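2-oxoglutarate dehydrogenase E3 component (Thermus thermophilus, PDB 2YQU) probably oxidises protein-bound dihydrolipoyl groups with NAD(+) as acceptor, as the FAD-carrying dihydrolipoamide dehydrogenase (E3) subunit of a 2-oxoacid dehydrogenase complex. Local coordinates at residues P47-L52 against V339-P344; D207-R212 against V365-Y370; P337-V340 against I346-V349. One frame throughout, in Å; residues are numbered along the deposited sequence.

Contacts 1 and 3 lie in the buried middle of the chain, while contact 2 sits at the surface about 20 Å from contact 1, centre to centre. Strand 338-340 serves both buried contacts: in contact 3 it pairs with strand 345-350 through main-chain hydrogen bonds, and past its end, in contact 1, Tyr341 meets the helix that carries a lysine to the flavin. All three reach the same antiparallel sheet, contact 2 at its far outer strand, 363-369. Chemistry follows place: aliphatic and aromatic packing beside a cofactor in contact 1, regular sheet bonding in contact 3, a long charge pair in contact 2. Contacts 2 and 3 touch through Val210 and Ile346.

Contact 1 of 3, residues P47-L52 against V339-P344; sequences PSKALL and VVYTHP. With FAD (flavin-adenine dinucleotide), chain D.
Lys49 and Tyr341 run roughly perpendicular, the methylenes of the lysine lying against the near end of the tyrosine side chain. Lys49 CD carries the touch, 3.5 Å from both Tyr341 CB and ring atom Tyr341 CD1. Bends at chi2 (44°) and chi3 (91°) turn the lysine out from the helix and swing NZ over toward the flavin: it donates to FAD N5 at 3.1 Å and to Ser48 OG at 2.9 Å. The setting is the FAD site of a pyridine nucleotide-disulphide oxidoreductase; helix 45-63 starts at Cys45 of the redox-active disulphide, and Glu181 forms a salt bridge with Lys49 NZ while accepting from Tyr341 N. A methionine in place of Lys49 would probably leave FAD N5 without this donor and Glu181 without its positive mate. One turn further along, Leu52 is likewise set across Tyr341, its CD1 lying 3.9 Å from Tyr341 CB and 3.6 Å from Tyr341 O. Val339 CG1 covers one face of the tyrosine ring, toward its rim, 3.3 Å above the plane. Pro435 of the second subunit packs on Lys49, and Arg375 of that subunit on Tyr341.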
loop_
_atom_site.group_PDB
_atom_site.type_symbol
_atom_site.label_atom_id
_atom_site.label_comp_id
_atom_site.label_asym_id
_atom_site.label_seq_id
_atom_site.Cartn_x
_atom_site.Cartn_y
_atom_site.Cartn_z
ATOM N N PRO A 47 -2.674 -19.525 4.378
ATOM C CA PRO A 47 -4.107 -19.868 4.395
ATOM C C PRO A 47 -4.963 -18.813 5.111
ATOM O O PRO A 47 -6.072 -18.544 4.642
ATOM C CB PRO A 47 -4.148 -21.224 5.112
ATOM C CG PRO A 47 -2.870 -21.291 5.882
ATOM C CD PRO A 47 -1.856 -20.546 5.058
ATOM N N SER A 48 -4.455 -18.205 6.185
ATOM C CA SER A 48 -5.240 -17.232 6.941
ATOM C C SER A 48 -5.472 -15.982 6.105
ATOM O O SER A 48 -6.581 -15.448 6.096
ATOM C CB SER A 48 -4.611 -16.886 8.297
ATOM O OG SER A 48 -3.281 -16.421 8.173
ATOM N N LYS A 49 -4.445 -15.529 5.386
ATOM C CA LYS A 49 -4.619 -14.356 4.515
ATOM C C LYS A 49 -5.531 -14.652 3.324
ATOM O O LYS A 49 -6.292 -13.782 2.908
ATOM C CB LYS A 49 -3.276 -13.743 4.092
ATOM C CG LYS A 49 -2.880 -12.511 4.941
ATOM C CD LYS A 49 -3.113 -12.734 6.458
ATOM C CE LYS A 49 -1.932 -13.280 7.172
ATOM N NZ LYS A 49 -2.265 -13.725 8.598
ATOM N N ALA A 50 -5.485 -15.873 2.801
ATOM C CA ALA A 50 -6.432 -16.302 1.757
ATOM C C ALA A 50 -7.874 -16.139 2.247
ATOM O O ALA A 50 -8.720 -15.557 1.553
ATOM C CB ALA A 50 -6.159 -17.745 1.336
ATOM N N LEU A 51 -8.134 -16.592 3.465
ATOM C CA LEU A 51 -9.462 -16.505 4.051
ATOM C C LEU A 51 -9.833 -15.063 4.358
ATOM O O LEU A 51 -10.960 -14.664 4.145
ATOM C CB LEU A 51 -9.567 -17.338 5.332
ATOM C CG LEU A 51 -9.552 -18.862 5.143
ATOM C CD1 LEU A 51 -9.646 -19.518 6.502
ATOM C CD2 LEU A 51 -10.671 -19.364 4.247
ATOM N N LEU A 52 -8.880 -14.284 4.854
ATOM C CA LEU A 52 -9.152 -12.895 5.207
ATOM C C LEU A 52 -9.457 -12.024 3.983
ATOM O O LEU A 52 -10.389 -11.215 4.009
ATOM C CB LEU A 52 -7.982 -12.293 5.988
ATOM C CG LEU A 52 -7.925 -12.726 7.457
ATOM C CD1 LEU A 52 -6.517 -12.575 7.999
ATOM C CD2 LEU A 52 -8.925 -11.930 8.304
ATOM N N VAL A 339 1.754 -6.712 11.732
ATOM C CA VAL A 339 0.499 -6.332 11.083
ATOM C C VAL A 339 -0.605 -7.336 11.391
ATOM O O VAL A 339 -0.353 -8.529 11.498
ATOM C CB VAL A 339 0.675 -6.237 9.543
ATOM C CG1 VAL A 339 -0.572 -5.659 8.874
ATOM C CG2 VAL A 339 1.904 -5.411 9.205
ATOM N N VAL A 340 -1.825 -6.830 11.529
ATOM C CA VAL A 340 -3.021 -7.639 11.676
ATOM C C VAL A 340 -3.852 -7.433 10.417
ATOM O O VAL A 340 -4.184 -6.296 10.078
ATOM C CB VAL A 340 -3.844 -7.195 12.901
ATOM C CG1 VAL A 340 -5.034 -8.122 13.116
ATOM C CG2 VAL A 340 -2.958 -7.109 14.155
ATOM N N TYR A 341 -4.200 -8.519 9.733
ATOM C CA TYR A 341 -4.757 -8.444 8.369
ATOM C C TYR A 341 -6.290 -8.514 8.325
ATOM O O TYR A 341 -6.894 -9.038 7.385
ATOM C CB TYR A 341 -4.105 -9.505 7.497
ATOM C CG TYR A 341 -2.646 -9.191 7.288
ATOM C CD1 TYR A 341 -1.652 -9.909 7.940
ATOM C CD2 TYR A 341 -2.266 -8.115 6.498
ATOM C CE1 TYR A 341 -0.303 -9.587 7.765
ATOM C CE2 TYR A 341 -0.931 -7.790 6.325
ATOM C CZ TYR A 341 0.041 -8.541 6.944
ATOM O OH TYR A 341 1.357 -8.186 6.760
ATOM N N THR A 342 -6.891 -7.942 9.355
ATOM C CA THR A 342 -8.311 -7.638 9.386
ATOM C C THR A 342 -8.569 -6.426 8.487
ATOM O O THR A 342 -7.666 -5.912 7.838
ATOM C CB THR A 342 -8.733 -7.330 10.841
ATOM O OG1 THR A 342 -7.794 -6.421 11.429
ATOM C CG2 THR A 342 -8.655 -8.586 11.734
ATOM N N HIS A 343 -9.818 -6.000 8.415
ATOM C CA HIS A 343 -10.171 -4.718 7.809
ATOM C C HIS A 343 -10.984 -3.966 8.852
ATOM O O HIS A 343 -12.081 -4.394 9.193
ATOM C CB HIS A 343 -10.970 -4.902 6.518
ATOM C CG HIS A 343 -11.379 -3.611 5.875
ATOM N ND1 HIS A 343 -10.786 -3.129 4.725
ATOM C CD2 HIS A 343 -12.316 -2.700 6.224
ATOM C CE1 HIS A 343 -11.344 -1.977 4.396
ATOM N NE2 HIS A 343 -12.275 -1.694 5.290
ATOM N N PRO A 344 -10.461 -2.867 9.393
ATOM C CA PRO A 344 -9.197 -2.247 8.975
ATOM C C PRO A 344 -7.975 -3.072 9.367
ATOM O O PRO A 344 -8.068 -3.896 10.270
ATOM C CB PRO A 344 -9.200 -0.936 9.761
ATOM C CG PRO A 344 -9.985 -1.238 10.985
ATOM C CD PRO A 344 -11.074 -2.148 10.519
HETATM P PA FAD D . 7.956 -22.528 11.358
HETATM O O1A FAD D . 7.017 -23.006 12.401
HETATM O O2A FAD D . 7.265 -21.756 10.227
HETATM O O5B FAD D . 8.782 -23.778 10.794
HETATM C C5B FAD D . 9.297 -24.734 11.688
HETATM C C4B FAD D . 9.338 -26.056 10.951
HETATM O O4B FAD D . 10.207 -26.921 11.652
HETATM C C3B FAD D . 7.977 -26.746 10.893
HETATM O O3B FAD D . 7.609 -26.982 9.553
HETATM C C2B FAD D . 8.179 -28.050 11.640
HETATM O O2B FAD D . 7.500 -29.122 11.025
HETATM C C1B FAD D . 9.687 -28.231 11.592
HETATM N N9A FAD D . 10.312 -28.973 12.691
HETATM C C8A FAD D . 10.233 -28.729 14.039
HETATM N N7A FAD D . 11.013 -29.615 14.685
HETATM C C5A FAD D . 11.590 -30.424 13.768
HETATM C C6A FAD D . 12.470 -31.498 13.869
HETATM N N6A FAD D . 13.047 -31.845 15.017
HETATM N N1A FAD D . 12.874 -32.106 12.708
HETATM C C2A FAD D . 12.447 -31.699 11.469
HETATM N N3A FAD D . 11.582 -30.629 11.377
HETATM C C4A FAD D . 11.164 -30.023 12.511
HETATM N N1 FAD D . 3.401 -14.448 10.785
HETATM C C2 FAD D . 3.511 -13.307 10.020
HETATM O O2 FAD D . 4.580 -12.693 9.940
HETATM N N3 FAD D . 2.418 -12.842 9.334
HETATM C C4 FAD D . 1.209 -13.498 9.412
HETATM O O4 FAD D . 0.340 -13.153 8.629
HETATM C C4X FAD D . 1.079 -14.657 10.176
HETATM N N5 FAD D . -0.133 -15.325 10.257
HETATM C C5X FAD D . -0.221 -16.481 11.028
HETATM C C6 FAD D . -1.446 -17.151 11.109
HETATM C C7 FAD D . -1.556 -18.316 11.882
HETATM C C7M FAD D . -2.862 -19.067 11.861
HETATM C C8 FAD D . -0.447 -18.808 12.563
HETATM C C8M FAD D . -0.440 -20.204 13.131
HETATM C C9 FAD D . 0.773 -18.135 12.483
HETATM C C9A FAD D . 0.891 -16.964 11.723
HETATM N N10 FAD D . 2.104 -16.276 11.648
HETATM C C10 FAD D . 2.190 -15.131 10.871
HETATM C "C1'" FAD D . 3.309 -16.667 12.465
HETATM C "C2'" FAD D . 4.258 -17.463 11.565
HETATM O "O2'" FAD D . 3.613 -18.620 11.056
HETATM C "C3'" FAD D . 5.560 -17.825 12.273
HETATM O "O3'" FAD D . 6.127 -16.663 12.849
HETATM C "C4'" FAD D . 6.569 -18.413 11.294
HETATM O "O4'" FAD D . 6.045 -19.565 10.679
HETATM C "C5'" FAD D . 7.895 -18.716 12.001
HETATM O "O5'" FAD D . 8.794 -19.333 11.107
HETATM P P FAD D . 9.894 -20.376 11.642
HETATM O O1P FAD D . 10.773 -20.781 10.504
HETATM O O2P FAD D . 10.603 -19.846 12.875
HETATM O O3P FAD D . 9.077 -21.675 12.141
#

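Contact 2 of 3, residues D207-R212 against V365-Y370; sequences DLEVSR and VGKFPY
Glu209, in the first turn of helix 208-221, faces Lys367 on strand 363-369 across a wide gap, their CA atoms 11.4 Å apart, so that long side chains alone bridge it. The two reach toward each other from the two sides. Each has CG anti to its own main-chain nitrogen (chi1 -150° in Glu209, -173° in Lys367) and runs on extended, the glutamate out from the helix and the lysine out from the strand. Their charged ends stop short of close contact: Lys367 NZ is 3.9 Å from Glu209 OE1, a long salt bridge, and 4.0 Å from Glu209 OE2, so the ammonium group stands nearly evenly off both oxygens. The attraction is therefore probably modest, and Glu209 OE1 has its stronger partner in Lys387, which also forms a salt bridge with Asp207 OD1. Strand 363-369 is an outermost strand, within this chain, of the antiparallel sheet of the dimerisation domain, and the helix links strands 192-196 and 224-226 of the second parallel, Rossmann-type sheet, the one on the NAD(+) side; the pair spans the surface between these two parts of the fold. Asp207 is the N-cap of that helix: its OD1 accepts from Glu209 N at 3.1 Å, met from above the carboxylate plane, with a bent N-H...O angle of 137°. Its other oxygen, OD2, accepts from the main-chain nitrogen of Glu353, so the capping carboxylate is held at both oxygens. On the sheet side, Lys367 also makes a cation-pi contact with Phe385 of the neighbouring strand.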
loop_
_atom_site.group_PDB
_atom_site.type_symbol
_atom_site.label_atom_id
_atom_site.label_comp_id
_atom_site.label_asym_id
_atom_site.label_seq_id
_atom_site.Cartn_x
_atom_site.Cartn_y
_atom_site.Cartn_z
ATOM N N ASP A 207 0.794 -0.690 19.955
ATOM C CA ASP A 207 0.704 0.517 20.762
ATOM C C ASP A 207 -0.665 0.570 21.425
ATOM O O ASP A 207 -1.666 0.209 20.808
ATOM C CB ASP A 207 0.910 1.725 19.860
ATOM C CG ASP A 207 0.945 3.036 20.610
ATOM O OD1 ASP A 207 -0.125 3.621 20.830
ATOM O OD2 ASP A 207 2.001 3.580 20.986
ATOM N N LEU A 208 -0.702 1.009 22.680
ATOM C CA LEU A 208 -1.923 0.938 23.480
ATOM C C LEU A 208 -3.070 1.666 22.800
ATOM O O LEU A 208 -4.191 1.187 22.814
ATOM C CB LEU A 208 -1.703 1.515 24.886
ATOM C CG LEU A 208 -1.689 0.576 26.095
ATOM C CD1 LEU A 208 -0.842 -0.654 25.861
ATOM C CD2 LEU A 208 -1.195 1.318 27.342
ATOM N N GLU A 209 -2.781 2.825 22.217
ATOM C CA GLU A 209 -3.790 3.603 21.486
ATOM C C GLU A 209 -4.442 2.786 20.359
ATOM O O GLU A 209 -5.653 2.828 20.155
ATOM C CB GLU A 209 -3.145 4.860 20.898
ATOM C CG GLU A 209 -4.074 6.047 20.752
ATOM C CD GLU A 209 -3.308 7.349 20.644
ATOM O OE1 GLU A 209 -2.420 7.442 19.771
ATOM O OE2 GLU A 209 -3.599 8.285 21.436
ATOM N N VAL A 210 -3.611 2.045 19.636
ATOM C CA VAL A 210 -4.052 1.204 18.527
ATOM C C VAL A 210 -4.865 0.002 19.020
ATOM O O VAL A 210 -5.885 -0.335 18.435
ATOM C CB VAL A 210 -2.828 0.754 17.699
ATOM C CG1 VAL A 210 -3.192 -0.305 16.686
ATOM C CG2 VAL A 210 -2.211 1.954 17.008
ATOM N N SER A 211 -4.409 -0.641 20.093
ATOM C CA SER A 211 -5.166 -1.714 20.747
ATOM C C SER A 211 -6.564 -1.245 21.133
ATOM O O SER A 211 -7.555 -1.919 20.867
ATOM C CB SER A 211 -4.427 -2.200 21.999
ATOM O OG SER A 211 -3.329 -3.025 21.655
ATOM N N ARG A 212 -6.642 -0.061 21.731
ATOM C CA ARG A 212 -7.927 0.493 22.158
ATOM C C ARG A 212 -8.824 0.756 20.957
ATOM O O ARG A 212 -10.010 0.442 20.983
ATOM C CB ARG A 212 -7.732 1.783 22.956
ATOM C CG ARG A 212 -7.259 1.557 24.373
ATOM C CD ARG A 212 -7.477 2.735 25.313
ATOM N NE ARG A 212 -6.511 2.672 26.409
ATOM C CZ ARG A 212 -5.265 3.136 26.355
ATOM N NH1 ARG A 212 -4.807 3.762 25.274
ATOM N NH2 ARG A 212 -4.474 2.996 27.409
ATOM N N VAL A 365 4.763 13.350 19.117
ATOM C CA VAL A 365 3.712 12.557 18.503
ATOM C C VAL A 365 3.114 13.354 17.350
ATOM O O VAL A 365 2.734 14.520 17.518
ATOM C CB VAL A 365 2.616 12.219 19.533
ATOM C CG1 VAL A 365 1.423 11.548 18.872
ATOM C CG2 VAL A 365 3.187 11.336 20.658
ATOM N N GLY A 366 3.053 12.725 16.180
ATOM C CA GLY A 366 2.357 13.265 15.027
ATOM C C GLY A 366 1.275 12.285 14.613
ATOM O O GLY A 366 1.536 11.101 14.481
ATOM N N LYS A 367 0.062 12.775 14.404
ATOM C CA LYS A 367 -1.068 11.914 14.110
ATOM C C LYS A 367 -1.937 12.534 13.022
ATOM O O LYS A 367 -2.278 13.717 13.085
ATOM C CB LYS A 367 -1.885 11.676 15.386
ATOM C CG LYS A 367 -2.999 10.670 15.251
ATOM C CD LYS A 367 -3.449 10.196 16.630
ATOM C CE LYS A 367 -4.886 9.734 16.630
ATOM N NZ LYS A 367 -5.335 9.413 18.019
ATOM N N PHE A 368 -2.272 11.729 12.016
ATOM C CA PHE A 368 -3.162 12.147 10.943
ATOM C C PHE A 368 -4.273 11.109 10.769
ATOM O O PHE A 368 -3.999 9.908 10.642
ATOM C CB PHE A 368 -2.386 12.332 9.644
ATOM C CG PHE A 368 -3.127 13.119 8.620
ATOM C CD1 PHE A 368 -3.155 14.506 8.689
ATOM C CD2 PHE A 368 -3.819 12.486 7.594
ATOM C CE1 PHE A 368 -3.844 15.235 7.752
ATOM C CE2 PHE A 368 -4.495 13.220 6.640
ATOM C CZ PHE A 368 -4.516 14.597 6.724
ATOM N N PRO A 369 -5.524 11.557 10.789
ATOM C CA PRO A 369 -6.666 10.643 10.721
ATOM C C PRO A 369 -7.075 10.334 9.292
ATOM O O PRO A 369 -6.936 11.194 8.414
ATOM C CB PRO A 369 -7.771 11.442 11.402
ATOM C CG PRO A 369 -7.468 12.856 11.012
ATOM C CD PRO A 369 -5.965 12.964 10.872
ATOM N N TYR A 370 -7.591 9.125 9.076
ATOM C CA TYR A 370 -8.155 8.727 7.786
ATOM C C TYR A 370 -9.304 9.641 7.355
ATOM O O TYR A 370 -9.583 9.761 6.165
ATOM C CB TYR A 370 -8.669 7.284 7.834
ATOM C CG TYR A 370 -7.648 6.221 7.475
ATOM C CD1 TYR A 370 -7.834 5.404 6.368
ATOM C CD2 TYR A 370 -6.510 6.017 8.253
ATOM C CE1 TYR A 370 -6.922 4.411 6.040
ATOM C CE2 TYR A 370 -5.592 5.035 7.929
ATOM C CZ TYR A 370 -5.794 4.240 6.820
ATOM O OH TYR A 370 -4.889 3.258 6.513
#

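Contact 3 of 3, residues P337-V340 against I346-V349; sequences PSVV and IAAV
Four main-chain hydrogen bonds join Ser338 to Ala348 and Val340 to Ile346, the two hydrogen-bonded pairs of an antiparallel hairpin whose strands run at 177° to each other. Ser338 N gives to Ala348 O at 2.8 Å, nearly straight at 169°, and Ala348 N returns a bond to Ser338 O. At Val340 the two bonds are less alike: its N reaches Ile346 O at 2.7 Å, whereas Ile346 N meets a lone pair of Val340 O at 3.2 Å. Between them lies the non-hydrogen-bonded pair of Val339 and Ala347, where CA-H...O contacts fill in: Ala347 CA stands 3.2 Å from Ser338 O, and Val339 CA 3.3 Å from Ile346 O.

The apolar contacts sort by face. Val340 and Ile346 stand abreast, their CB atoms 3.8 Å apart, on the face covered by helices 177-188 and 208-221. On the other face, chi1 of -172°, with CG1 anti to the main-chain nitrogen, leaves Val339 CG2 to meet Ala347 CB at 4.1 Å. Ala433 of the second subunit packs on Val339, a residue of the NAD(+) site, which holds no nucleotide in this chain. With polar bonding confined to the main chain, Val339 and Val340 can offer apolar surfaces to the dimer partner and helix 177-188 respectively.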
loop_
_atom_site.group_PDB
_atom_site.type_symbol
_atom_site.label_atom_id
_atom_site.label_comp_id
_atom_site.label_asym_id
_atom_site.label_seq_id
_atom_site.Cartn_x
_atom_site.Cartn_y
_atom_site.Cartn_z
ATOM N N PRO A 337 7.943 -4.646 10.784
ATOM C CA PRO A 337 6.529 -4.374 11.064
ATOM C C PRO A 337 5.788 -5.584 11.601
ATOM O O PRO A 337 6.125 -6.729 11.281
ATOM C CB PRO A 337 5.969 -4.006 9.696
ATOM C CG PRO A 337 6.813 -4.735 8.744
ATOM C CD PRO A 337 8.186 -4.772 9.336
ATOM N N SER A 338 4.790 -5.314 12.431
ATOM C CA SER A 338 3.853 -6.326 12.882
ATOM C C SER A 338 2.471 -5.856 12.447
ATOM O O SER A 338 2.075 -4.728 12.740
ATOM C CB SER A 338 3.937 -6.497 14.396
ATOM O OG SER A 338 2.992 -7.454 14.842
ATOM N N VAL A 339 1.754 -6.712 11.732
ATOM C CA VAL A 339 0.499 -6.332 11.083
ATOM C C VAL A 339 -0.605 -7.336 11.391
ATOM O O VAL A 339 -0.353 -8.529 11.498
ATOM C CB VAL A 339 0.675 -6.237 9.543
ATOM C CG1 VAL A 339 -0.572 -5.659 8.874
ATOM C CG2 VAL A 339 1.904 -5.411 9.205
ATOM N N VAL A 340 -1.825 -6.830 11.529
ATOM C CA VAL A 340 -3.021 -7.639 11.676
ATOM C C VAL A 340 -3.852 -7.433 10.417
ATOM O O VAL A 340 -4.184 -6.296 10.078
ATOM C CB VAL A 340 -3.844 -7.195 12.901
ATOM C CG1 VAL A 340 -5.034 -8.122 13.116
ATOM C CG2 VAL A 340 -2.958 -7.109 14.155
ATOM N N ILE A 346 -4.253 -3.295 11.169
ATOM C CA ILE A 346 -3.711 -2.757 12.405
ATOM C C ILE A 346 -2.219 -3.023 12.323
ATOM O O ILE A 346 -1.813 -4.131 11.968
ATOM C CB ILE A 346 -4.354 -3.485 13.609
ATOM C CG1 ILE A 346 -5.892 -3.464 13.500
ATOM C CG2 ILE A 346 -3.902 -2.883 14.907
ATOM C CD1 ILE A 346 -6.595 -4.389 14.438
ATOM N N ALA A 347 -1.386 -2.043 12.629
ATOM C CA ALA A 347 0.059 -2.262 12.503
ATOM C C ALA A 347 0.935 -1.459 13.461
ATOM O O ALA A 347 0.538 -0.428 13.988
ATOM C CB ALA A 347 0.497 -2.031 11.071
ATOM N N ALA A 348 2.144 -1.971 13.659
ATOM C CA ALA A 348 3.162 -1.339 14.483
ATOM C C ALA A 348 4.536 -1.601 13.896
ATOM O O ALA A 348 4.826 -2.686 13.418
ATOM C CB ALA A 348 3.112 -1.872 15.893
ATOM N N VAL A 349 5.383 -0.594 13.945
ATOM C CA VAL A 349 6.784 -0.763 13.616
ATOM C C VAL A 349 7.609 0.127 14.544
ATOM O O VAL A 349 7.187 1.230 14.918
ATOM C CB VAL A 349 7.077 -0.504 12.107
ATOM C CG1 VAL A 349 6.806 0.924 11.730
ATOM C CG2 VAL A 349 8.506 -0.897 11.754
#